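Local coordinates for protein geranyl diphosphate synthase small subunit (PDB 3QKC) that probably serves as the modifying small subunit of geranyl diphosphate synthase, pairing with a catalytic prenyltransferase subunit to favour C10 geranyl diphosphate as product, at residues 151-154 / 155-159; 206-209 / 210-214; 227-230 / 231-235; 250-253 / 254-258. All coordinates share one frame; numbering follows the deposited sequence.

Interaction 1. Residues 151-154 / 155-159; sequences EGIV and EGQYH
Ile153 and Gln157 meet one turn apart at the start of helix 153-160, whose N-cap position is taken by Gly152. Their side chains lie aslant: the CG2 methyl of Ile153 is 3.5 Å from Gln157 NE2, meeting the amide from its nitrogen side. Gln157 gets there because CG stands anti to its own carbonyl carbon (chi1 -59°) and the chain is extended beyond it, which carries it back past the preceding turn, with CG 3.2 Å from Ile153 O. The amide nitrogen is held by Glu85 of helix 68-85. OE1, by contrast, is buried without a polar partner in the model; its neighbour here is the Val154 CG2 methyl at 3.9 Å.

The turn beneath these side chains is regular. Gly156 N bonds Gly152 O at 3.1 Å and 169°, and Gln157 N reaches Ile153 O at 2.8 Å.

A second group faces another way. Glu155, bent at chi2, turns its carboxylate toward His159, and OE1 lies in the plane of the imidazole at its edge, accepting a weak bond from His159 NE2. The stronger hydrogen bond of Glu155 OE1 is with Tyr174 OH of helix 169-195, while OE2 has a weak bond to Ser32 of the second subunit, so the carboxylate sits where two helices and the dimer partner converge. Tyr158 CD1 lies over the centre of one imidazole face, 3.9 Å above the plane. Nearer the backbone, Val154 O accepts from Tyr158 N at 2.9 Å and also has Tyr158 CB beside it at 3.3 Å.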
loop_
_atom_site.group_PDB
_atom_site.type_symbol
_atom_site.label_atom_id
_atom_site.label_comp_id
_atom_site.label_asym_id
_atom_site.label_seq_id
_atom_site.Cartn_x
_atom_site.Cartn_y
_atom_site.Cartn_z
ATOM N N GLU A 151 8.145 2.573 9.743
ATOM C CA GLU A 151 8.215 2.079 11.107
ATOM C C GLU A 151 8.617 0.627 11.086
ATOM O O GLU A 151 8.980 0.069 12.118
ATOM C CB GLU A 151 6.862 2.217 11.817
ATOM C CG GLU A 151 6.368 3.660 11.997
ATOM C CD GLU A 151 5.239 3.773 13.019
ATOM O OE1 GLU A 151 4.317 4.595 12.814
ATOM O OE2 GLU A 151 5.276 3.049 14.033
ATOM N N GLY A 152 8.568 0.021 9.899
ATOM C CA GLY A 152 8.706 -1.413 9.783
ATOM C C GLY A 152 9.653 -1.876 8.709
ATOM O O GLY A 152 10.834 -1.528 8.723
ATOM N N ILE A 153 9.125 -2.668 7.773
ATOM C CA ILE A 153 9.956 -3.428 6.840
ATOM C C ILE A 153 10.936 -2.580 6.024
ATOM O O ILE A 153 12.077 -2.975 5.844
ATOM C CB ILE A 153 9.106 -4.305 5.895
ATOM C CG1 ILE A 153 8.528 -5.498 6.652
ATOM C CG2 ILE A 153 9.943 -4.824 4.726
ATOM C CD1 ILE A 153 7.407 -6.186 5.915
ATOM N N VAL A 154 10.475 -1.433 5.531
ATOM C CA VAL A 154 11.274 -0.573 4.659
ATOM C C VAL A 154 12.394 0.129 5.467
ATOM O O VAL A 154 13.487 0.358 4.946
ATOM C CB VAL A 154 10.352 0.391 3.811
ATOM C CG1 VAL A 154 11.114 1.542 3.242
ATOM C CG2 VAL A 154 9.644 -0.403 2.647
ATOM N N GLU A 155 12.124 0.430 6.739
ATOM C CA GLU A 155 13.169 0.896 7.666
ATOM C C GLU A 155 14.256 -0.188 7.761
ATOM O O GLU A 155 15.442 0.092 7.579
ATOM C CB GLU A 155 12.594 1.173 9.069
ATOM C CG GLU A 155 12.875 2.569 9.689
ATOM C CD GLU A 155 14.344 2.953 9.842
ATOM O OE1 GLU A 155 14.798 3.174 11.007
ATOM O OE2 GLU A 155 15.044 3.079 8.804
ATOM N N GLY A 156 13.831 -1.424 8.028
ATOM C CA GLY A 156 14.730 -2.573 8.094
ATOM C C GLY A 156 15.549 -2.757 6.834
ATOM O O GLY A 156 16.775 -2.872 6.889
ATOM N N GLN A 157 14.881 -2.765 5.685
ATOM C CA GLN A 157 15.586 -2.950 4.422
ATOM C C GLN A 157 16.610 -1.821 4.177
ATOM O O GLN A 157 17.698 -2.072 3.655
ATOM C CB GLN A 157 14.611 -3.044 3.257
ATOM C CG GLN A 157 13.575 -4.183 3.322
ATOM C CD GLN A 157 12.567 -4.062 2.191
ATOM O OE1 GLN A 157 12.385 -2.984 1.636
ATOM N NE2 GLN A 157 11.934 -5.165 1.830
ATOM N N TYR A 158 16.248 -0.598 4.561
ATOM C CA TYR A 158 17.147 0.569 4.478
ATOM C C TYR A 158 18.462 0.302 5.223
ATOM O O TYR A 158 19.531 0.475 4.656
ATOM C CB TYR A 158 16.454 1.865 4.965
ATOM C CG TYR A 158 17.289 3.147 4.894
ATOM C CD1 TYR A 158 18.052 3.585 5.993
ATOM C CD2 TYR A 158 17.301 3.927 3.742
ATOM C CE1 TYR A 158 18.819 4.764 5.930
ATOM C CE2 TYR A 158 18.052 5.094 3.660
ATOM C CZ TYR A 158 18.811 5.513 4.754
ATOM O OH TYR A 158 19.544 6.672 4.654
ATOM N N HIS A 159 18.389 -0.147 6.474
ATOM C CA HIS A 159 19.628 -0.406 7.237
ATOM C C HIS A 159 20.324 -1.708 6.858
ATOM O O HIS A 159 21.510 -1.884 7.129
ATOM C CB HIS A 159 19.387 -0.355 8.744
ATOM C CG HIS A 159 18.882 0.963 9.220
ATOM N ND1 HIS A 159 19.692 2.072 9.334
ATOM C CD2 HIS A 159 17.646 1.355 9.604
ATOM C CE1 HIS A 159 18.975 3.091 9.773
ATOM N NE2 HIS A 159 17.729 2.683 9.943
#

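Interaction 2. Residues 206-209 / 210-214; sequences RRFG and LYVGT
Phe208 and Val212 carry the apolar part of this mid-helix turn, an i/i+4 pair on helix 199-219. The Val212 CG1 methyl makes an off-centre CH-pi contact, 4.2 Å from the centroid of the Phe208 ring and 29° off its normal; Phe208 CZ is the nearest ring atom, at 3.7 Å from CG1. Both torsions serve the meeting: Phe208 CG is anti to its backbone N (chi1 178°), and Val212 CG1 stands anti to its carbonyl carbon.

The contact of Tyr211 with Arg207 is mixed in character. Arg207 O lies over one face of the phenol ring, displaced toward the rim, with CD1 only 3.1 Å away. The two side chains run side by side in the same direction, which puts Tyr211 OH 3.8 Å from Arg207 CD, at the guanidinium edge. That guanidinium finds its charge partner in Glu240, through NE. Replacing Tyr211 by an alanine would probably bare the Arg207 carbonyl on the side the ring covers and leave the arginine stem freer to turn.

Among the polar bonds, Val212 N to Phe208 O is nearly straight (172°), and Gly213 N reaches Gly209 O at 2.8 Å. Leu210 O is gripped twice, by Thr214 N at 2.9 Å and by Thr214 OG1 at 2.8 Å, from opposite faces of the carbonyl plane.

The surroundings are consistent with the all-helical isoprenoid synthase fold of the prenyltransferases: Tyr211 packs on Leu236 of helix 227-241, Leu210 and Arg206 turn to helix 169-195, and Phe208 and Val212 share Leu52 of helix 48-59.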
loop_
_atom_site.group_PDB
_atom_site.type_symbol
_atom_site.label_atom_id
_atom_site.label_comp_id
_atom_site.label_asym_id
_atom_site.label_seq_id
_atom_site.Cartn_x
_atom_site.Cartn_y
_atom_site.Cartn_z
ATOM N N ARG A 206 1.023 -7.072 20.836
ATOM C CA ARG A 206 1.910 -6.382 19.911
ATOM C C ARG A 206 3.361 -6.604 20.322
ATOM O O ARG A 206 4.197 -6.969 19.491
ATOM C CB ARG A 206 1.601 -4.883 19.819
ATOM C CG ARG A 206 2.224 -4.226 18.579
ATOM C CD ARG A 206 2.124 -2.714 18.629
ATOM N NE ARG A 206 0.889 -2.201 18.032
ATOM C CZ ARG A 206 -0.173 -1.796 18.731
ATOM N NH1 ARG A 206 -1.246 -1.328 18.107
ATOM N NH2 ARG A 206 -0.167 -1.850 20.056
ATOM N N ARG A 207 3.644 -6.395 21.608
ATOM C CA ARG A 207 4.978 -6.633 22.149
ATOM C C ARG A 207 5.336 -8.106 21.998
ATOM O O ARG A 207 6.449 -8.435 21.583
ATOM C CB ARG A 207 5.091 -6.177 23.609
ATOM C CG ARG A 207 5.025 -4.661 23.777
ATOM C CD ARG A 207 5.587 -4.184 25.126
ATOM N NE ARG A 207 4.805 -4.645 26.282
ATOM C CZ ARG A 207 3.612 -4.162 26.638
ATOM N NH1 ARG A 207 3.016 -3.213 25.927
ATOM N NH2 ARG A 207 2.997 -4.649 27.702
ATOM N N PHE A 208 4.380 -8.989 22.292
ATOM C CA PHE A 208 4.599 -10.414 22.060
ATOM C C PHE A 208 5.103 -10.684 20.648
ATOM O O PHE A 208 6.133 -11.328 20.477
ATOM C CB PHE A 208 3.352 -11.263 22.313
ATOM C CG PHE A 208 3.579 -12.725 22.032
ATOM C CD1 PHE A 208 4.200 -13.540 22.982
ATOM C CD2 PHE A 208 3.232 -13.279 20.795
ATOM C CE1 PHE A 208 4.447 -14.898 22.715
ATOM C CE2 PHE A 208 3.475 -14.630 20.524
ATOM C CZ PHE A 208 4.080 -15.441 21.486
ATOM N N GLY A 209 4.360 -10.199 19.652
ATOM C CA GLY A 209 4.697 -10.416 18.249
ATOM C C GLY A 209 6.078 -9.915 17.918
ATOM O O GLY A 209 6.856 -10.609 17.277
ATOM N N LEU A 210 6.396 -8.710 18.387
ATOM C CA LEU A 210 7.728 -8.141 18.183
ATOM C C LEU A 210 8.840 -9.071 18.643
ATOM O O LEU A 210 9.829 -9.250 17.922
ATOM C CB LEU A 210 7.869 -6.780 18.859
ATOM C CG LEU A 210 9.057 -5.884 18.467
ATOM C CD1 LEU A 210 9.051 -5.516 16.982
ATOM C CD2 LEU A 210 9.063 -4.610 19.322
ATOM N N TYR A 211 8.683 -9.654 19.833
ATOM C CA TYR A 211 9.725 -10.491 20.411
ATOM C C TYR A 211 9.917 -11.783 19.610
ATOM O O TYR A 211 11.030 -12.095 19.210
ATOM C CB TYR A 211 9.467 -10.793 21.901
ATOM C CG TYR A 211 9.285 -9.574 22.791
ATOM C CD1 TYR A 211 8.316 -9.571 23.796
ATOM C CD2 TYR A 211 10.075 -8.428 22.632
ATOM C CE1 TYR A 211 8.133 -8.458 24.629
ATOM C CE2 TYR A 211 9.896 -7.305 23.445
ATOM C CZ TYR A 211 8.928 -7.333 24.446
ATOM O OH TYR A 211 8.743 -6.252 25.264
ATOM N N VAL A 212 8.834 -12.516 19.366
ATOM C CA VAL A 212 8.922 -13.738 18.554
ATOM C C VAL A 212 9.312 -13.492 17.090
ATOM O O VAL A 212 9.992 -14.324 16.488
ATOM C CB VAL A 212 7.646 -14.616 18.649
ATOM C CG1 VAL A 212 7.510 -15.182 20.074
ATOM C CG2 VAL A 212 6.392 -13.850 18.236
ATOM N N GLY A 213 8.903 -12.350 16.530
ATOM C CA GLY A 213 9.294 -11.981 15.175
ATOM C C GLY A 213 10.764 -11.656 15.071
ATOM O O GLY A 213 11.446 -12.076 14.118
ATOM N N THR A 214 11.272 -10.909 16.059
ATOM C CA THR A 214 12.706 -10.671 16.153
ATOM C C THR A 214 13.481 -11.998 16.267
ATOM O O THR A 214 14.493 -12.192 15.585
ATOM C CB THR A 214 13.057 -9.726 17.314
ATOM O OG1 THR A 214 12.355 -8.484 17.147
ATOM C CG2 THR A 214 14.563 -9.463 17.365
#

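Interaction 3. Residues 227-230 / 231-235; sequences EGRI and KELKE
Arg229 lays its guanidinium against Leu233 in i/i+4 packing within helix 227-241, and this is the tighter side of the contact. Leu233 CG sits 3.7 Å above one guanidinium face, toward its rim, and CD1 comes within 3.6 Å of Arg229 NE. The arginine chain is bent sharply at chi2 (-22°), which swings the group forward along the helix, toward Glu232 and Leu233. Below, Leu233 N bonds Arg229 O at 2.8 Å and 162°.

Toward solvent the contact is more open. Glu232 OE2 forms a salt bridge with Arg229 NH1 at 2.8 Å, but the carboxylate and guanidinium planes stand 68° apart, so the two groups are not paired flat. An alanine in place of Arg229 would probably leave Glu232 without this partner and uncover one side of Leu233, besides depriving Glu173 of its salt bridge with NE. On the exposed side, Lys231 NZ and Glu235 OE1 pair at 3.1 Å, whereas Ile230 and Lys234 run alongside each other with CG2 and CE 4.1 Å apart.

In the helical bundle, buried Leu233 is wedged against Thr214 and Val215 of helix 199-219; Ile230 touches Leu219 of that helix, and Glu173 ties Arg229 to helix 169-195.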
loop_
_atom_site.group_PDB
_atom_site.type_symbol
_atom_site.label_atom_id
_atom_site.label_comp_id
_atom_site.label_asym_id
_atom_site.label_seq_id
_atom_site.Cartn_x
_atom_site.Cartn_y
_atom_site.Cartn_z
ATOM N N GLU A 227 22.590 -16.528 20.569
ATOM C CA GLU A 227 21.925 -17.456 21.505
ATOM C C GLU A 227 21.394 -16.796 22.784
ATOM O O GLU A 227 20.255 -17.051 23.190
ATOM C CB GLU A 227 22.816 -18.655 21.857
ATOM C CG GLU A 227 22.548 -19.898 21.011
ATOM C CD GLU A 227 22.681 -21.206 21.795
ATOM O OE1 GLU A 227 23.693 -21.398 22.510
ATOM O OE2 GLU A 227 21.769 -22.057 21.686
ATOM N N GLY A 228 22.219 -15.948 23.400
ATOM C CA GLY A 228 21.850 -15.241 24.631
ATOM C C GLY A 228 20.721 -14.240 24.447
ATOM O O GLY A 228 19.824 -14.132 25.293
ATOM N N ARG A 229 20.766 -13.502 23.339
ATOM C CA ARG A 229 19.706 -12.557 22.998
ATOM C C ARG A 229 18.387 -13.295 22.717
ATOM O O ARG A 229 17.315 -12.839 23.121
ATOM C CB ARG A 229 20.111 -11.701 21.791
ATOM C CG ARG A 229 19.660 -10.235 21.830
ATOM C CD ARG A 229 18.480 -9.976 22.749
ATOM N NE ARG A 229 17.807 -8.719 22.452
ATOM C CZ ARG A 229 17.099 -8.014 23.330
ATOM N NH1 ARG A 229 16.968 -8.428 24.586
ATOM N NH2 ARG A 229 16.522 -6.884 22.951
ATOM N N ILE A 230 18.474 -14.442 22.047
ATOM C CA ILE A 230 17.285 -15.232 21.738
ATOM C C ILE A 230 16.544 -15.714 22.995
ATOM O O ILE A 230 15.325 -15.552 23.084
ATOM C CB ILE A 230 17.587 -16.363 20.723
ATOM C CG1 ILE A 230 17.590 -15.778 19.307
ATOM C CG2 ILE A 230 16.560 -17.488 20.817
ATOM C CD1 ILE A 230 18.612 -16.390 18.364
ATOM N N LYS A 231 17.274 -16.265 23.970
ATOM C CA LYS A 231 16.670 -16.657 25.250
ATOM C C LYS A 231 16.121 -15.445 26.015
ATOM O O LYS A 231 15.046 -15.508 26.607
ATOM C CB LYS A 231 17.656 -17.441 26.128
ATOM C CG LYS A 231 16.983 -18.565 26.921
ATOM C CD LYS A 231 17.632 -18.829 28.282
ATOM C CE LYS A 231 16.860 -18.162 29.422
ATOM N NZ LYS A 231 15.430 -18.620 29.496
ATOM N N GLU A 232 16.871 -14.345 25.989
ATOM C CA GLU A 232 16.417 -13.053 26.502
ATOM C C GLU A 232 15.030 -12.668 25.924
ATOM O O GLU A 232 14.080 -12.423 26.679
ATOM C CB GLU A 232 17.485 -12.001 26.173
ATOM C CG GLU A 232 17.435 -10.691 26.949
ATOM C CD GLU A 232 18.711 -9.849 26.764
ATOM O OE1 GLU A 232 19.809 -10.434 26.583
ATOM O OE2 GLU A 232 18.620 -8.598 26.811
ATOM N N LEU A 233 14.907 -12.653 24.594
ATOM C CA LEU A 233 13.645 -12.268 23.923
ATOM C C LEU A 233 12.506 -13.272 24.111
ATOM O O LEU A 233 11.354 -12.872 24.287
ATOM C CB LEU A 233 13.863 -11.968 22.431
ATOM C CG LEU A 233 14.569 -10.650 22.085
ATOM C CD1 LEU A 233 15.336 -10.786 20.786
ATOM C CD2 LEU A 233 13.621 -9.455 22.024
ATOM N N LYS A 234 12.832 -14.562 24.094
ATOM C CA LYS A 234 11.845 -15.614 24.373
ATOM C C LYS A 234 11.193 -15.455 25.743
ATOM O O LYS A 234 9.996 -15.706 25.897
ATOM C CB LYS A 234 12.473 -17.007 24.267
ATOM C CG LYS A 234 12.743 -17.454 22.841
ATOM C CD LYS A 234 12.971 -18.952 22.765
ATOM C CE LYS A 234 12.968 -19.409 21.318
ATOM N NZ LYS A 234 12.846 -20.892 21.241
ATOM N N GLU A 235 11.990 -15.042 26.726
ATOM C CA GLU A 235 11.504 -14.819 28.090
ATOM C C GLU A 235 10.524 -13.656 28.142
ATOM O O GLU A 235 9.508 -13.737 28.826
ATOM C CB GLU A 235 12.669 -14.585 29.058
ATOM C CG GLU A 235 13.492 -15.835 29.325
ATOM C CD GLU A 235 14.445 -15.678 30.491
ATOM O OE1 GLU A 235 14.305 -16.451 31.464
ATOM O OE2 GLU A 235 15.332 -14.791 30.440
#

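Interaction 4. Residues 250-253 / 254-258; sequences ELIR and GVFEL
Val255 N gives Leu251 O a bond of 2.7 Å at 164°, in the last turn of helix 248-255, which a Schellman motif brings to an end. The same carbonyl oxygen has the Val255 CG2 methyl beside it at 3.3 Å.

The motif rests on two backbone bonds. Leu258 N turns back to Arg253 O at 2.8 Å and 165°, and inside that loop Glu257 N reaches Gly254 O at 3.1 Å. Glu257 is the C-prime residue, and its positive phi (56°) reverses the chain so that both amides can face the helix end. Gly254 precedes the reversal and still makes an ordinary helical bond to Glu250 O.

The reversal also brings Leu258 back over the helix. Its CB lies 4.2 Å from Arg253 CG, so the stem of the arginine meets the leucine across the motif, the apolar contact between C3 and C'' that usually accompanies a Schellman motif. Beyond CG the Arg253 chain is extended as far as NE, and its NH1 pairs loosely with Glu250 OE2, a weak salt bridge. Leu251 packs on Tyr9 of helix 5-24, while Ile252 turns to Ala55 and Leu59 of helix 48-59.

Phe256 is the first residue to leave the helical backbone angles, and two neighbours border its ring in different ways. Val255 CG1 sits over one face, 3.5 Å above the plane and toward the rim; Ile252 O lies at the edge, in the ring plane, 3.4 Å from Phe256 CD2.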
loop_
_atom_site.group_PDB
_atom_site.type_symbol
_atom_site.label_atom_id
_atom_site.label_comp_id
_atom_site.label_asym_id
_atom_site.label_seq_id
_atom_site.Cartn_x
_atom_site.Cartn_y
_atom_site.Cartn_z
ATOM N N GLU A 250 -1.122 -22.452 25.050
ATOM C CA GLU A 250 -0.201 -23.584 24.899
ATOM C C GLU A 250 0.218 -23.839 23.458
ATOM O O GLU A 250 1.375 -24.155 23.199
ATOM C CB GLU A 250 -0.787 -24.859 25.519
ATOM C CG GLU A 250 -0.219 -25.195 26.891
ATOM C CD GLU A 250 -0.264 -24.023 27.867
ATOM O OE1 GLU A 250 -1.348 -23.418 28.044
ATOM O OE2 GLU A 250 0.793 -23.710 28.458
ATOM N N LEU A 251 -0.730 -23.706 22.534
ATOM C CA LEU A 251 -0.474 -23.904 21.113
ATOM C C LEU A 251 0.405 -22.780 20.545
ATOM O O LEU A 251 1.346 -23.043 19.782
ATOM C CB LEU A 251 -1.790 -24.026 20.334
ATOM C CG LEU A 251 -2.751 -25.184 20.671
ATOM C CD1 LEU A 251 -4.081 -25.007 19.946
ATOM C CD2 LEU A 251 -2.164 -26.540 20.342
ATOM N N ILE A 252 0.114 -21.541 20.938
ATOM C CA ILE A 252 0.948 -20.389 20.562
ATOM C C ILE A 252 2.382 -20.536 21.108
ATOM O O ILE A 252 3.351 -20.363 20.362
ATOM C CB ILE A 252 0.300 -19.032 20.978
ATOM C CG1 ILE A 252 -0.996 -18.789 20.192
ATOM C CG2 ILE A 252 1.268 -17.868 20.730
ATOM C CD1 ILE A 252 -1.952 -17.788 20.846
ATOM N N ARG A 253 2.512 -20.883 22.393
ATOM C CA ARG A 253 3.825 -21.184 22.980
ATOM C C ARG A 253 4.540 -22.290 22.209
ATOM O O ARG A 253 5.758 -22.215 21.977
ATOM C CB ARG A 253 3.712 -21.553 24.462
ATOM C CG ARG A 253 3.674 -20.346 25.389
ATOM C CD ARG A 253 3.280 -20.737 26.816
ATOM N NE ARG A 253 3.033 -19.547 27.636
ATOM C CZ ARG A 253 2.468 -19.552 28.842
ATOM N NH1 ARG A 253 2.080 -20.693 29.396
ATOM N NH2 ARG A 253 2.292 -18.406 29.492
ATOM N N GLY A 254 3.773 -23.300 21.806
ATOM C CA GLY A 254 4.277 -24.377 20.955
ATOM C C GLY A 254 4.759 -23.901 19.594
ATOM O O GLY A 254 5.881 -24.188 19.209
ATOM N N VAL A 255 3.913 -23.164 18.876
ATOM C CA VAL A 255 4.251 -22.641 17.541
ATOM C C VAL A 255 5.588 -21.892 17.558
ATOM O O VAL A 255 6.370 -21.989 16.613
ATOM C CB VAL A 255 3.102 -21.740 16.954
ATOM C CG1 VAL A 255 3.568 -20.930 15.735
ATOM C CG2 VAL A 255 1.864 -22.582 16.598
ATOM N N PHE A 256 5.858 -21.180 18.649
ATOM C CA PHE A 256 7.044 -20.330 18.739
ATOM C C PHE A 256 8.148 -20.860 19.657
ATOM O O PHE A 256 8.992 -20.102 20.156
ATOM C CB PHE A 256 6.631 -18.907 19.106
ATOM C CG PHE A 256 5.886 -18.219 18.017
ATOM C CD1 PHE A 256 6.572 -17.597 16.983
ATOM C CD2 PHE A 256 4.498 -18.228 17.988
ATOM C CE1 PHE A 256 5.885 -16.967 15.950
ATOM C CE2 PHE A 256 3.816 -17.594 16.948
ATOM C CZ PHE A 256 4.516 -16.973 15.936
ATOM N N GLU A 257 8.149 -22.169 19.866
ATOM C CA GLU A 257 9.279 -22.827 20.499
ATOM C C GLU A 257 9.565 -22.191 21.863
ATOM O O GLU A 257 10.723 -21.957 22.217
ATOM C CB GLU A 257 10.503 -22.681 19.586
ATOM C CG GLU A 257 11.376 -23.912 19.468
ATOM C CD GLU A 257 11.106 -24.681 18.193
ATOM O OE1 GLU A 257 10.951 -25.918 18.268
ATOM O OE2 GLU A 257 11.038 -24.047 17.120
ATOM N N LEU A 258 8.504 -21.891 22.614
ATOM C CA LEU A 258 8.632 -21.276 23.940
ATOM C C LEU A 258 8.358 -22.313 25.034
ATOM O O LEU A 258 8.180 -21.973 26.203
ATOM C CB LEU A 258 7.687 -20.068 24.086
ATOM C CG LEU A 258 7.699 -18.960 23.012
ATOM C CD1 LEU A 258 6.503 -18.031 23.166
ATOM C CD2 LEU A 258 9.001 -18.159 23.020
#

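In the fold
Interactions 2, 3 and 4 form one connected region, while interaction 1 stands apart. The centres of interactions 2 and 3 are 12 Å apart, and their successive helices touch where Tyr211 CB lies 3.7 Å from Leu233 O. Interaction 4 packs on interaction 2 through Val212 CB and Phe256 CD1 at 3.6 Å. It is tied to interaction 3 by a probable hydrogen bond of 2.6 Å from Lys234 NZ to Glu257 O, which links the reversal at the end of the modelled chain to helix 227-241. Interaction 1 comes no nearer than about 7 Å between nearest atoms to interaction 2; it alone of the four reaches the second subunit.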